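Local coordinates for jacalin-type lectin domain-containing protein (Musa acuminata, PDB 7KMU) that probably binds mannose-type sugars, as a jacalin-related banana lectin with antiviral and mitogenic activity, at residues A23-I31 with E61-D69; G70-G78 with E118-G126. All coordinates share one frame; numbering follows the deposited sequence. Where two conformers were deposited one is given.

How the contacts relate
Contact 1 (23-31 with 61-69) lies within one four-stranded antiparallel sheet, whereas contact 2 (70-78 with 118-126) joins two others, those carrying strands 73-83 and 118-128. Their centres are about 11 Å apart, and strand 73-83 is the next strand after 61-66 along the chain. Packing connects them: Phe67 CZ lies 3.6 Å from Ile73 CG1, and Ile26 CD1 lies 3.7 Å from Ala122 C. A probable hydrogen bond of 2.8 Å from Ala23 N to Ala122 O adds a polar tie. Together the contacts sample all three sheets of the jacalin-like domain. No sugar accompanies either one; the small molecule at contact 1 is 1,2-ethanediol, probably from the crystallisation liquor.

Contact 1: A23-I31 with E61-D69; sequences AYRIDSVKI and EPHEIAFED. With EDO (1,2-ethanediol), chain F.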
ATOM      1  N   ALA B  23     -15.943  -7.106  -3.517  1.00 12.08           N
ATOM      2  CA  ALA B  23     -17.320  -6.939  -3.949  1.00 13.15           C
ATOM      3  C   ALA B  23     -17.371  -6.533  -5.390  1.00 16.28           C
ATOM      4  O   ALA B  23     -16.433  -5.910  -5.900  1.00 16.02           O
ATOM      5  CB  ALA B  23     -17.985  -5.880  -3.104  1.00 14.01           C
ATOM      6  N   TYR B  24     -18.507  -6.827  -6.054  1.00 14.12           N
ATOM      7  CA  TYR B  24     -18.716  -6.371  -7.419  1.00 14.63           C
ATOM      8  C   TYR B  24     -18.857  -4.840  -7.405  1.00 16.69           C
ATOM      9  O   TYR B  24     -18.309  -4.150  -8.273  1.00 16.64           O
ATOM     10  CB  TYR B  24     -19.984  -7.019  -8.001  1.00 16.64           C
ATOM     11  CG  TYR B  24     -20.167  -6.711  -9.470  1.00 22.22           C
ATOM     12  CD1 TYR B  24     -19.443  -7.396 -10.441  1.00 24.64           C
ATOM     13  CD2 TYR B  24     -21.053  -5.721  -9.889  1.00 24.50           C
ATOM     14  CE1 TYR B  24     -19.587  -7.099 -11.795  1.00 26.81           C
ATOM     15  CE2 TYR B  24     -21.204  -5.413 -11.242  1.00 26.04           C
ATOM     16  CZ  TYR B  24     -20.474  -6.113 -12.192  1.00 34.39           C
ATOM     17  OH  TYR B  24     -20.625  -5.841 -13.532  1.00 38.42           O
ATOM     18  N   ARG B  25     -19.583  -4.320  -6.388  1.00 12.62           N
ATOM     19  CA  ARG B  25     -19.810  -2.890  -6.220  0.50 12.30           C
ATOM     20  C   ARG B  25     -19.903  -2.533  -4.736  1.00 15.03           C
ATOM     21  O   ARG B  25     -20.582  -3.223  -3.971  1.00 12.98           O
ATOM     22  CB  ARG B  25     -21.113  -2.501  -6.933  0.50 12.78           C
ATOM     23  CG  ARG B  25     -21.304  -1.003  -7.193  0.50 21.56           C
ATOM     24  CD  ARG B  25     -22.588  -0.745  -7.966  0.50 26.89           C
ATOM     25  NE  ARG B  25     -23.764  -1.068  -7.159  0.50 30.99           N
ATOM     26  CZ  ARG B  25     -24.501  -2.168  -7.286  0.50 37.85           C
ATOM     27  NH1 ARG B  25     -25.519  -2.384  -6.470  0.50 15.58           N
ATOM     28  NH2 ARG B  25     -24.217  -3.063  -8.228  0.50 28.00           N
ATOM     29  N   ILE B  26     -19.239  -1.454  -4.338  1.00 12.21           N
ATOM     30  CA  ILE B  26     -19.331  -0.928  -2.987  1.00 10.94           C
ATOM     31  C   ILE B  26     -20.414   0.162  -3.116  1.00 13.61           C
ATOM     32  O   ILE B  26     -20.243   1.133  -3.870  1.00 12.98           O
ATOM     33  CB  ILE B  26     -17.994  -0.368  -2.454  1.00 13.70           C
ATOM     34  CG1 ILE B  26     -16.956  -1.505  -2.314  1.00 14.23           C
ATOM     35  CG2 ILE B  26     -18.227   0.324  -1.105  1.00 13.82           C
ATOM     36  CD1 ILE B  26     -15.559  -1.063  -1.930  1.00 20.18           C
ATOM     37  N   ASP B  27     -21.528  -0.014  -2.406  1.00 10.80           N
ATOM     38  CA  ASP B  27     -22.669   0.901  -2.472  1.00 10.42           C
ATOM     39  C   ASP B  27     -22.537   2.096  -1.552  1.00 13.59           C
ATOM     40  O   ASP B  27     -22.858   3.226  -1.944  1.00 12.67           O
ATOM     41  CB  ASP B  27     -23.980   0.137  -2.227  1.00 11.59           C
ATOM     42  CG  ASP B  27     -24.138  -1.031  -3.186  1.00 16.23           C
ATOM     43  OD1 ASP B  27     -24.141  -0.795  -4.411  1.00 19.39           O
ATOM     44  OD2 ASP B  27     -24.209  -2.179  -2.712  1.00 16.23           O
ATOM     45  N   SER B  28     -22.079   1.850  -0.322  1.00 10.52           N
ATOM     46  CA  SER B  28     -21.888   2.920   0.640  1.00 10.13           C
ATOM     47  C   SER B  28     -20.936   2.497   1.743  1.00 12.05           C
ATOM     48  O   SER B  28     -20.727   1.301   1.982  1.00 10.32           O
ATOM     49  CB  SER B  28     -23.229   3.371   1.213  1.00 13.07           C
ATOM     50  OG  SER B  28     -23.907   2.297   1.842  1.00 15.64           O
ATOM     51  N   VAL B  29     -20.340   3.492   2.414  1.00  9.56           N
ATOM     52  CA  VAL B  29     -19.444   3.263   3.539  1.00  8.36           C
ATOM     53  C   VAL B  29     -19.837   4.247   4.638  1.00 11.27           C
ATOM     54  O   VAL B  29     -20.033   5.427   4.355  1.00 11.55           O
ATOM     55  CB  VAL B  29     -17.933   3.425   3.158  1.00 10.72           C
ATOM     56  CG1 VAL B  29     -17.029   3.379   4.400  1.00 10.33           C
ATOM     57  CG2 VAL B  29     -17.493   2.352   2.163  1.00 10.44           C
ATOM     58  N   LYS B  30     -19.882   3.772   5.892  1.00  9.09           N
ATOM     59  CA  LYS B  30     -20.113   4.628   7.047  1.00  9.20           C
ATOM     60  C   LYS B  30     -18.939   4.438   7.990  1.00 12.09           C
ATOM     61  O   LYS B  30     -18.603   3.305   8.334  1.00 11.41           O
ATOM     62  CB  LYS B  30     -21.427   4.272   7.742  1.00 10.83           C
ATOM     63  CG  LYS B  30     -21.744   5.165   8.954  1.00 13.34           C
ATOM     64  CD  LYS B  30     -23.085   4.773   9.613  1.00 18.75           C
ATOM     65  CE  LYS B  30     -22.969   3.612  10.572  1.00 32.73           C
ATOM     66  NZ  LYS B  30     -24.285   3.273  11.176  1.00 45.83           N
ATOM     67  N   ILE B  31     -18.297   5.547   8.397  1.00  9.18           N
ATOM     68  CA  ILE B  31     -17.199   5.485   9.355  1.00  8.61           C
ATOM     69  C   ILE B  31     -17.643   6.200  10.611  1.00 10.81           C
ATOM     70  O   ILE B  31     -18.165   7.309  10.514  1.00 11.59           O
ATOM     71  CB  ILE B  31     -15.887   6.120   8.786  1.00 10.19           C
ATOM     72  CG1 ILE B  31     -15.299   5.232   7.658  1.00  9.19           C
ATOM     73  CG2 ILE B  31     -14.838   6.402   9.896  1.00 10.14           C
ATOM     74  CD1 ILE B  31     -14.116   5.872   6.833  1.00 10.88           C
ATOM     75  N   GLU B  61     -18.777   9.474  16.118  1.00 12.39           N
ATOM     76  CA  GLU B  61     -19.766  10.154  15.304  1.00 12.56           C
ATOM     77  C   GLU B  61     -19.763   9.531  13.916  1.00 13.87           C
ATOM     78  O   GLU B  61     -18.685   9.291  13.364  1.00 12.76           O
ATOM     79  CB  GLU B  61     -19.444  11.667  15.215  1.00 14.99           C
ATOM     80  CG  GLU B  61     -20.470  12.492  14.445  1.00 27.85           C
ATOM     81  CD  GLU B  61     -20.135  13.945  14.145  1.00 50.32           C
ATOM     82  OE1 GLU B  61     -19.054  14.419  14.566  1.00 47.71           O
ATOM     83  OE2 GLU B  61     -20.962  14.610  13.481  1.00 43.77           O
ATOM     84  N   PRO B  62     -20.939   9.309  13.320  1.00 11.48           N
ATOM     85  CA  PRO B  62     -20.969   8.707  11.983  1.00 12.08           C
ATOM     86  C   PRO B  62     -20.900   9.709  10.849  1.00 14.91           C
ATOM     87  O   PRO B  62     -21.369  10.852  10.956  1.00 15.34           O
ATOM     88  CB  PRO B  62     -22.324   8.001  11.958  1.00 13.63           C
ATOM     89  CG  PRO B  62     -23.208   8.906  12.813  1.00 17.11           C
ATOM     90  CD  PRO B  62     -22.307   9.471  13.875  1.00 12.66           C
ATOM     91  N   HIS B  63     -20.310   9.241   9.747  1.00 11.28           N
ATOM     92  CA  HIS B  63     -20.247   9.958   8.477  0.50 10.08           C
ATOM     93  C   HIS B  63     -20.393   8.914   7.404  1.00 12.81           C
ATOM     94  O   HIS B  63     -19.894   7.795   7.554  1.00 11.40           O
ATOM     95  CB  HIS B  63     -18.962  10.770   8.278  0.50 10.13           C
ATOM     96  CG  HIS B  63     -18.894  12.010   9.113  0.50 12.48           C
ATOM     97  ND1 HIS B  63     -18.204  12.028  10.308  0.50 13.99           N
ATOM     98  CD2 HIS B  63     -19.388  13.248   8.874  0.50 13.96           C
ATOM     99  CE1 HIS B  63     -18.323  13.260  10.776  0.50 13.29           C
ATOM    100  NE2 HIS B  63     -19.030  14.029   9.950  0.50 13.56           N
ATOM    101  N   GLU B  64     -21.103   9.252   6.345  1.00 11.93           N
ATOM    102  CA  GLU B  64     -21.390   8.281   5.301  1.00 11.55           C
ATOM    103  C   GLU B  64     -21.236   8.821   3.897  1.00 14.29           C
ATOM    104  O   GLU B  64     -21.484  10.006   3.646  1.00 14.55           O
ATOM    105  CB  GLU B  64     -22.832   7.777   5.543  1.00 14.05           C
ATOM    106  CG  GLU B  64     -23.355   6.665   4.656  1.00 28.18           C
ATOM    107  CD  GLU B  64     -24.809   6.317   4.928  1.00 53.07           C
ATOM    108  OE1 GLU B  64     -25.238   6.392   6.104  1.00 41.50           O
ATOM    109  OE2 GLU B  64     -25.518   5.953   3.962  1.00 54.96           O
ATOM    110  N   ILE B  65     -20.848   7.931   2.971  1.00 11.02           N
ATOM    111  CA  ILE B  65     -20.737   8.212   1.552  1.00 10.02           C
ATOM    112  C   ILE B  65     -21.573   7.184   0.799  1.00 13.95           C
ATOM    113  O   ILE B  65     -21.433   5.986   1.064  1.00 12.68           O
ATOM    114  CB  ILE B  65     -19.261   8.238   1.041  1.00 12.14           C
ATOM    115  CG1 ILE B  65     -19.217   8.586  -0.471  1.00 13.81           C
ATOM    116  CG2 ILE B  65     -18.507   6.891   1.353  1.00 11.53           C
ATOM    117  CD1 ILE B  65     -17.849   8.786  -1.036  1.00 14.12           C
ATOM    118  N   ALA B  66     -22.457   7.639  -0.105  1.00 13.69           N
ATOM    119  CA  ALA B  66     -23.216   6.741  -0.978  1.00 14.17           C
ATOM    120  C   ALA B  66     -22.589   6.922  -2.361  1.00 16.06           C
ATOM    121  O   ALA B  66     -22.575   8.034  -2.896  1.00 15.22           O
ATOM    122  CB  ALA B  66     -24.696   7.114  -0.996  1.00 15.39           C
ATOM    123  N   PHE B  67     -22.002   5.860  -2.912  1.00 14.22           N
ATOM    124  CA  PHE B  67     -21.310   5.928  -4.192  1.00 13.89           C
ATOM    125  C   PHE B  67     -22.219   6.218  -5.366  1.00 18.70           C
ATOM    126  O   PHE B  67     -23.294   5.637  -5.478  1.00 18.55           O
ATOM    127  CB  PHE B  67     -20.478   4.653  -4.445  1.00 15.33           C
ATOM    128  CG  PHE B  67     -19.290   4.584  -3.514  1.00 15.93           C
ATOM    129  CD1 PHE B  67     -19.408   4.021  -2.251  1.00 17.70           C
ATOM    130  CD2 PHE B  67     -18.075   5.149  -3.873  1.00 19.15           C
ATOM    131  CE1 PHE B  67     -18.325   4.010  -1.368  1.00 18.26           C
ATOM    132  CE2 PHE B  67     -16.993   5.125  -2.995  1.00 22.13           C
ATOM    133  CZ  PHE B  67     -17.127   4.568  -1.743  1.00 19.19           C
ATOM    134  N   GLU B  68     -21.764   7.118  -6.238  1.00 16.71           N
ATOM    135  CA  GLU B  68     -22.478   7.493  -7.451  1.00 16.93           C
ATOM    136  C   GLU B  68     -22.195   6.447  -8.523  1.00 21.67           C
ATOM    137  O   GLU B  68     -21.226   5.693  -8.411  1.00 21.00           O
ATOM    138  CB  GLU B  68     -21.980   8.861  -7.942  1.00 18.31           C
ATOM    139  CG  GLU B  68     -22.263  10.014  -6.991  1.00 23.91           C
ATOM    140  CD  GLU B  68     -21.623  11.340  -7.357  1.00 41.77           C
ATOM    141  OE1 GLU B  68     -20.917  11.411  -8.392  1.00 31.00           O
ATOM    142  OE2 GLU B  68     -21.825  12.313  -6.598  1.00 40.84           O
ATOM    143  N   ASP B  69     -23.018   6.418  -9.586  1.00 20.13           N
ATOM    144  CA  ASP B  69     -22.780   5.532 -10.716  1.00 20.59           C
ATOM    145  C   ASP B  69     -21.442   5.936 -11.349  1.00 22.92           C
ATOM    146  O   ASP B  69     -21.220   7.116 -11.638  1.00 22.56           O
ATOM    147  CB  ASP B  69     -23.928   5.649 -11.745  1.00 22.85           C
TER
HETATM  148  C1  EDO F 202     -22.828   1.706   4.883  1.00 22.24           C
HETATM  149  O1  EDO F 202     -23.622   0.682   5.408  1.00 25.25           O
HETATM  150  C2  EDO F 202     -23.574   3.038   5.087  1.00 26.26           C
HETATM  151  O2  EDO F 202     -24.744   3.093   4.277  1.00 29.76           O
HETATM  152  O   HOH W   1     -24.689   3.845  -4.010  1.00 22.73           O
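Strands 25-31 and 61-66 run antiparallel, their axes 4.6 Å apart at closest approach and 164° between directions, with Val29-Ile65 and Ile31-His63 as hydrogen-bonded pairs. Val29 N gives a 3.0 Å bond to Ile65 O, and Ile65 N returns one to Val29 O. Beyond the last paired residues, Phe67 N reaches Asp27 O at 2.9 Å, from a position tilted 31° out of the carbonyl plane. The same oxygen accepts a water hydrogen bond, and that water also donates to Phe67 O, bridging the two segments where strand 61-66 ends. The Phe67 side chain lies alongside Ile26, whose CG1 sits beside the backbone N (chi1 -65°); this leaves Ile26 CG2 on the ring side, 3.7 Å from Phe67 CE1. Val29 CG2 meets the ring edge near its plane, 4.0 Å from Phe67 CE1. From within its own segment, Ile65 CD1 sits 4.2 Å above one face of the Phe67 ring, offset toward the rim. On the other side of the sheet, Ser28 OG hydrogen-bonds O2 of the ethanediol at 2.7 Å, and the diol O2 in turn donates a weak bond to Glu64 OE2. Thr43 and Glu41 also hold the diol. Val29 and Ile65 turn inward onto Leu94, Phe101 and Thr96 of the neighbouring sheet, as expected for an edge-strand pairing in the three-sheet beta-prism fold of jacalin-related lectins.

Contact 2: G70-G78 with E118-G126; sequences GEYIMSMEG and EGKIAGFFG
Ile121 O accepts a 2.7 Å hydrogen bond from a water that in turn accepts from Ile73 N at 2.8 Å, so a bridge replaces a second direct backbone bond. The direct one runs from Ile121 N to Ile73 O across 3.0 Å, and its N-H...O angle of 173° makes it nearly straight at hydrogen. The strand axes stand almost at right angles, which limits backbone pairing to this one place and leaves the rest to side chains. Ile73 and Ile121 are set at a slant to one another, with Ile73 CG2 3.7 Å from Ile121 CB; Ile121 CD1 lies 4.0 Å from Met76 CB. Both Ile73 CD1 and Met76 SD approach the Phe124 ring at its edge. The Met76 chain, extended through chi1 and chi2 (both 175°), carries SD to 5.5 Å from the Phe124 ring centroid and 88° off its normal, an edge-on Met-aromatic contact. At the outer end, Tyr72 CD2 packs 3.7 Å from Lys120 CB. Val137 and Leu139 of strand 132-140 and Leu94 of strand 86-96 extend the apolar surroundings. The chemistry implies a largely apolar junction between two sheets of the prism, in which one direct bond and one water satisfy the buried backbone polar groups of Ile73 and Ile121.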
ATOM      1  N   GLY B  70     -20.540   4.972 -11.489  1.00 19.94           N
ATOM      2  CA  GLY B  70     -19.222   5.212 -12.062  1.00 19.28           C
ATOM      3  C   GLY B  70     -18.178   5.712 -11.074  1.00 20.73           C
ATOM      4  O   GLY B  70     -17.058   6.032 -11.482  1.00 20.74           O
ATOM      5  N   GLU B  71     -18.543   5.816  -9.779  1.00 16.38           N
ATOM      6  CA  GLU B  71     -17.610   6.280  -8.743  1.00 14.95           C
ATOM      7  C   GLU B  71     -16.966   5.075  -8.072  1.00 17.98           C
ATOM      8  O   GLU B  71     -17.662   4.145  -7.673  1.00 17.64           O
ATOM      9  CB  GLU B  71     -18.335   7.149  -7.709  1.00 15.69           C
ATOM     10  CG  GLU B  71     -17.399   7.880  -6.754  1.00 16.79           C
ATOM     11  CD  GLU B  71     -18.116   8.727  -5.723  1.00 17.17           C
ATOM     12  OE1 GLU B  71     -19.334   8.528  -5.521  1.00 14.67           O
ATOM     13  OE2 GLU B  71     -17.458   9.599  -5.118  1.00 13.46           O
ATOM     14  N   TYR B  72     -15.636   5.108  -7.940  1.00 14.41           N
ATOM     15  CA  TYR B  72     -14.907   4.000  -7.311  1.00 13.77           C
ATOM     16  C   TYR B  72     -13.835   4.528  -6.357  1.00 14.79           C
ATOM     17  O   TYR B  72     -13.358   5.643  -6.540  1.00 12.75           O
ATOM     18  CB  TYR B  72     -14.278   3.086  -8.391  1.00 15.45           C
ATOM     19  CG  TYR B  72     -13.300   3.778  -9.312  1.00 16.34           C
ATOM     20  CD1 TYR B  72     -13.731   4.402 -10.482  1.00 18.27           C
ATOM     21  CD2 TYR B  72     -11.940   3.821  -9.015  1.00 17.37           C
ATOM     22  CE1 TYR B  72     -12.836   5.058 -11.323  1.00 18.29           C
ATOM     23  CE2 TYR B  72     -11.034   4.463  -9.856  1.00 18.49           C
ATOM     24  CZ  TYR B  72     -11.487   5.071 -11.017  1.00 24.62           C
ATOM     25  OH  TYR B  72     -10.605   5.704 -11.856  1.00 24.62           O
ATOM     26  N   ILE B  73     -13.414   3.698  -5.383  1.00 12.09           N
ATOM     27  CA  ILE B  73     -12.365   4.101  -4.440  1.00 10.27           C
ATOM     28  C   ILE B  73     -10.983   3.980  -5.098  1.00 12.64           C
ATOM     29  O   ILE B  73     -10.619   2.897  -5.591  1.00 11.49           O
ATOM     30  CB  ILE B  73     -12.439   3.295  -3.116  1.00 12.31           C
ATOM     31  CG1 ILE B  73     -13.836   3.412  -2.472  1.00 12.13           C
ATOM     32  CG2 ILE B  73     -11.342   3.752  -2.139  1.00 13.12           C
ATOM     33  CD1 ILE B  73     -14.100   2.426  -1.310  1.00 15.01           C
ATOM     34  N   MET B  74     -10.197   5.059  -5.080  1.00 11.35           N
ATOM     35  CA  MET B  74      -8.868   4.979  -5.669  1.00 12.86           C
ATOM     36  C   MET B  74      -7.731   5.214  -4.656  1.00 13.02           C
ATOM     37  O   MET B  74      -6.567   5.099  -5.026  1.00 12.51           O
ATOM     38  CB  MET B  74      -8.711   5.838  -6.941  1.00 17.89           C
ATOM     39  CG  MET B  74      -8.932   7.312  -6.793  1.00 22.99           C
ATOM     40  SD  MET B  74      -9.065   8.086  -8.462  1.00 29.19           S
ATOM     41  CE  MET B  74      -7.360   7.852  -9.098  1.00 26.40           C
ATOM     42  N   SER B  75      -8.049   5.473  -3.381  1.00  8.91           N
ATOM     43  CA  SER B  75      -7.015   5.653  -2.368  1.00  8.32           C
ATOM     44  C   SER B  75      -7.580   5.487  -0.980  1.00  9.95           C
ATOM     45  O   SER B  75      -8.756   5.760  -0.732  1.00  8.66           O
ATOM     46  CB  SER B  75      -6.342   7.022  -2.494  1.00 13.21           C
ATOM     47  OG  SER B  75      -5.428   7.263  -1.435  1.00 23.56           O
ATOM     48  N   MET B  76      -6.714   5.037  -0.064  1.00  8.28           N
ATOM     49  CA  MET B  76      -6.987   4.970   1.361  1.00  7.34           C
ATOM     50  C   MET B  76      -5.740   5.468   2.073  1.00 10.02           C
ATOM     51  O   MET B  76      -4.619   5.134   1.682  1.00 10.17           O
ATOM     52  CB  MET B  76      -7.350   3.556   1.820  1.00  8.85           C
ATOM     53  CG  MET B  76      -7.526   3.456   3.343  1.00 10.81           C
ATOM     54  SD  MET B  76      -8.085   1.850   3.945  1.00 12.39           S
ATOM     55  CE  MET B  76      -6.549   0.871   3.805  1.00 10.72           C
ATOM     56  N   GLU B  77      -5.924   6.292   3.104  1.00  8.11           N
ATOM     57  CA  GLU B  77      -4.807   6.769   3.894  1.00  8.80           C
ATOM     58  C   GLU B  77      -5.216   6.993   5.308  1.00 10.05           C
ATOM     59  O   GLU B  77      -6.390   7.225   5.591  1.00 10.78           O
ATOM     60  CB  GLU B  77      -4.141   8.009   3.294  1.00 11.09           C
ATOM     61  CG  GLU B  77      -5.011   9.237   3.239  1.00 16.58           C
ATOM     62  CD  GLU B  77      -4.462  10.260   2.267  1.00 35.25           C
ATOM     63  OE1 GLU B  77      -5.136  10.524   1.248  1.00 24.91           O
ATOM     64  OE2 GLU B  77      -3.348  10.776   2.509  1.00 29.15           O
ATOM     65  N   GLY B  78      -4.257   6.912   6.201  1.00  8.90           N
ATOM     66  CA  GLY B  78      -4.566   7.104   7.605  1.00  9.15           C
ATOM     67  C   GLY B  78      -3.361   7.028   8.499  1.00 11.03           C
ATOM     68  O   GLY B  78      -2.223   7.115   8.026  1.00 10.16           O
ATOM     69  N   GLU B 118      -3.510   2.614 -10.841  1.00 11.16           N
ATOM     70  CA  GLU B 118      -4.288   1.873 -11.835  1.00 11.23           C
ATOM     71  C   GLU B 118      -5.037   0.779 -11.100  1.00 13.13           C
ATOM     72  O   GLU B 118      -4.422  -0.038 -10.405  1.00 12.22           O
ATOM     73  CB  GLU B 118      -3.374   1.273 -12.919  1.00 13.57           C
ATOM     74  CG  GLU B 118      -4.129   0.828 -14.160  1.00 21.84           C
ATOM     75  CD  GLU B 118      -3.262   0.475 -15.356  1.00 40.81           C
ATOM     76  OE1 GLU B 118      -3.576  -0.523 -16.042  1.00 43.32           O
ATOM     77  OE2 GLU B 118      -2.276   1.201 -15.614  1.00 34.41           O
ATOM     78  N   GLY B 119      -6.357   0.799 -11.225  1.00 11.01           N
ATOM     79  CA  GLY B 119      -7.229  -0.145 -10.549  1.00 10.84           C
ATOM     80  C   GLY B 119      -8.108   0.537  -9.521  1.00 12.76           C
ATOM     81  O   GLY B 119      -8.217   1.771  -9.503  1.00 12.00           O
ATOM     82  N   LYS B 120      -8.733  -0.268  -8.642  1.00  9.59           N
ATOM     83  CA  LYS B 120      -9.632   0.230  -7.604  1.00  9.20           C
ATOM     84  C   LYS B 120      -9.603  -0.595  -6.328  1.00 11.69           C
ATOM     85  O   LYS B 120      -9.221  -1.769  -6.344  1.00 10.70           O
ATOM     86  CB  LYS B 120     -11.081   0.313  -8.135  1.00 11.64           C
ATOM     87  CG  LYS B 120     -11.697  -1.038  -8.510  1.00 12.84           C
ATOM     88  CD  LYS B 120     -13.162  -0.899  -8.957  1.00 16.94           C
ATOM     89  CE  LYS B 120     -13.666  -2.232  -9.468  1.00 25.97           C
ATOM     90  NZ  LYS B 120     -15.049  -2.141 -10.006  1.00 34.98           N
ATOM     91  N   ILE B 121     -10.037   0.022  -5.232  1.00  9.01           N
ATOM     92  CA  ILE B 121     -10.235  -0.668  -3.971  1.00  8.28           C
ATOM     93  C   ILE B 121     -11.642  -1.271  -4.057  1.00 12.65           C
ATOM     94  O   ILE B 121     -12.624  -0.550  -4.308  1.00 12.40           O
ATOM     95  CB  ILE B 121     -10.044   0.302  -2.786  1.00  9.45           C
ATOM     96  CG1 ILE B 121      -8.540   0.518  -2.558  1.00  8.98           C
ATOM     97  CG2 ILE B 121     -10.744  -0.215  -1.491  1.00  9.88           C
ATOM     98  CD1 ILE B 121      -8.145   1.712  -1.686  1.00  8.52           C
ATOM     99  N   ALA B 122     -11.742  -2.587  -3.826  1.00  9.66           N
ATOM    100  CA  ALA B 122     -12.995  -3.308  -4.002  1.00 10.91           C
ATOM    101  C   ALA B 122     -13.522  -4.015  -2.770  1.00 13.21           C
ATOM    102  O   ALA B 122     -14.477  -4.787  -2.863  1.00 13.89           O
ATOM    103  CB  ALA B 122     -12.825  -4.318  -5.129  1.00 12.51           C
ATOM    104  N   GLY B 123     -12.929  -3.750  -1.621  1.00  8.81           N
ATOM    105  CA  GLY B 123     -13.349  -4.411  -0.397  1.00  8.90           C
ATOM    106  C   GLY B 123     -12.352  -4.178   0.708  1.00 10.11           C
ATOM    107  O   GLY B 123     -11.292  -3.584   0.484  1.00  9.18           O
ATOM    108  N   PHE B 124     -12.687  -4.659   1.899  1.00  7.66           N
ATOM    109  CA  PHE B 124     -11.881  -4.416   3.093  1.00  7.35           C
ATOM    110  C   PHE B 124     -11.747  -5.657   3.951  1.00 10.10           C
ATOM    111  O   PHE B 124     -12.594  -6.559   3.908  1.00  9.86           O
ATOM    112  CB  PHE B 124     -12.579  -3.332   3.962  1.00  8.58           C
ATOM    113  CG  PHE B 124     -12.675  -1.976   3.305  1.00  9.25           C
ATOM    114  CD1 PHE B 124     -13.765  -1.651   2.507  1.00 11.32           C
ATOM    115  CD2 PHE B 124     -11.654  -1.044   3.447  1.00 10.35           C
ATOM    116  CE1 PHE B 124     -13.829  -0.412   1.850  1.00 11.64           C
ATOM    117  CE2 PHE B 124     -11.734   0.207   2.815  1.00 11.89           C
ATOM    118  CZ  PHE B 124     -12.821   0.510   2.021  1.00 10.74           C
ATOM    119  N   PHE B 125     -10.702  -5.676   4.765  1.00  7.16           N
ATOM    120  CA  PHE B 125     -10.498  -6.691   5.785  1.00  7.04           C
ATOM    121  C   PHE B 125      -9.706  -6.031   6.909  1.00  9.83           C
ATOM    122  O   PHE B 125      -9.218  -4.913   6.730  1.00  8.70           O
ATOM    123  CB  PHE B 125      -9.777  -7.943   5.225  1.00  7.84           C
ATOM    124  CG  PHE B 125      -8.367  -7.703   4.741  1.00  8.13           C
ATOM    125  CD1 PHE B 125      -8.129  -7.121   3.501  1.00  9.21           C
ATOM    126  CD2 PHE B 125      -7.276  -8.094   5.508  1.00  8.70           C
ATOM    127  CE1 PHE B 125      -6.820  -6.910   3.045  1.00  8.82           C
ATOM    128  CE2 PHE B 125      -5.970  -7.884   5.052  1.00 10.53           C
ATOM    129  CZ  PHE B 125      -5.754  -7.288   3.820  1.00  8.32           C
ATOM    130  N   GLY B 126      -9.582  -6.692   8.050  1.00  8.34           N
ATOM    131  CA  GLY B 126      -8.806  -6.102   9.139  1.00  7.67           C
ATOM    132  C   GLY B 126      -9.022  -6.798  10.454  1.00  9.86           C
ATOM    133  O   GLY B 126      -9.328  -7.994  10.476  1.00 10.02           O
TER
HETATM  134  O   HOH W   2     -14.494   1.080  -5.433  1.00 17.57           O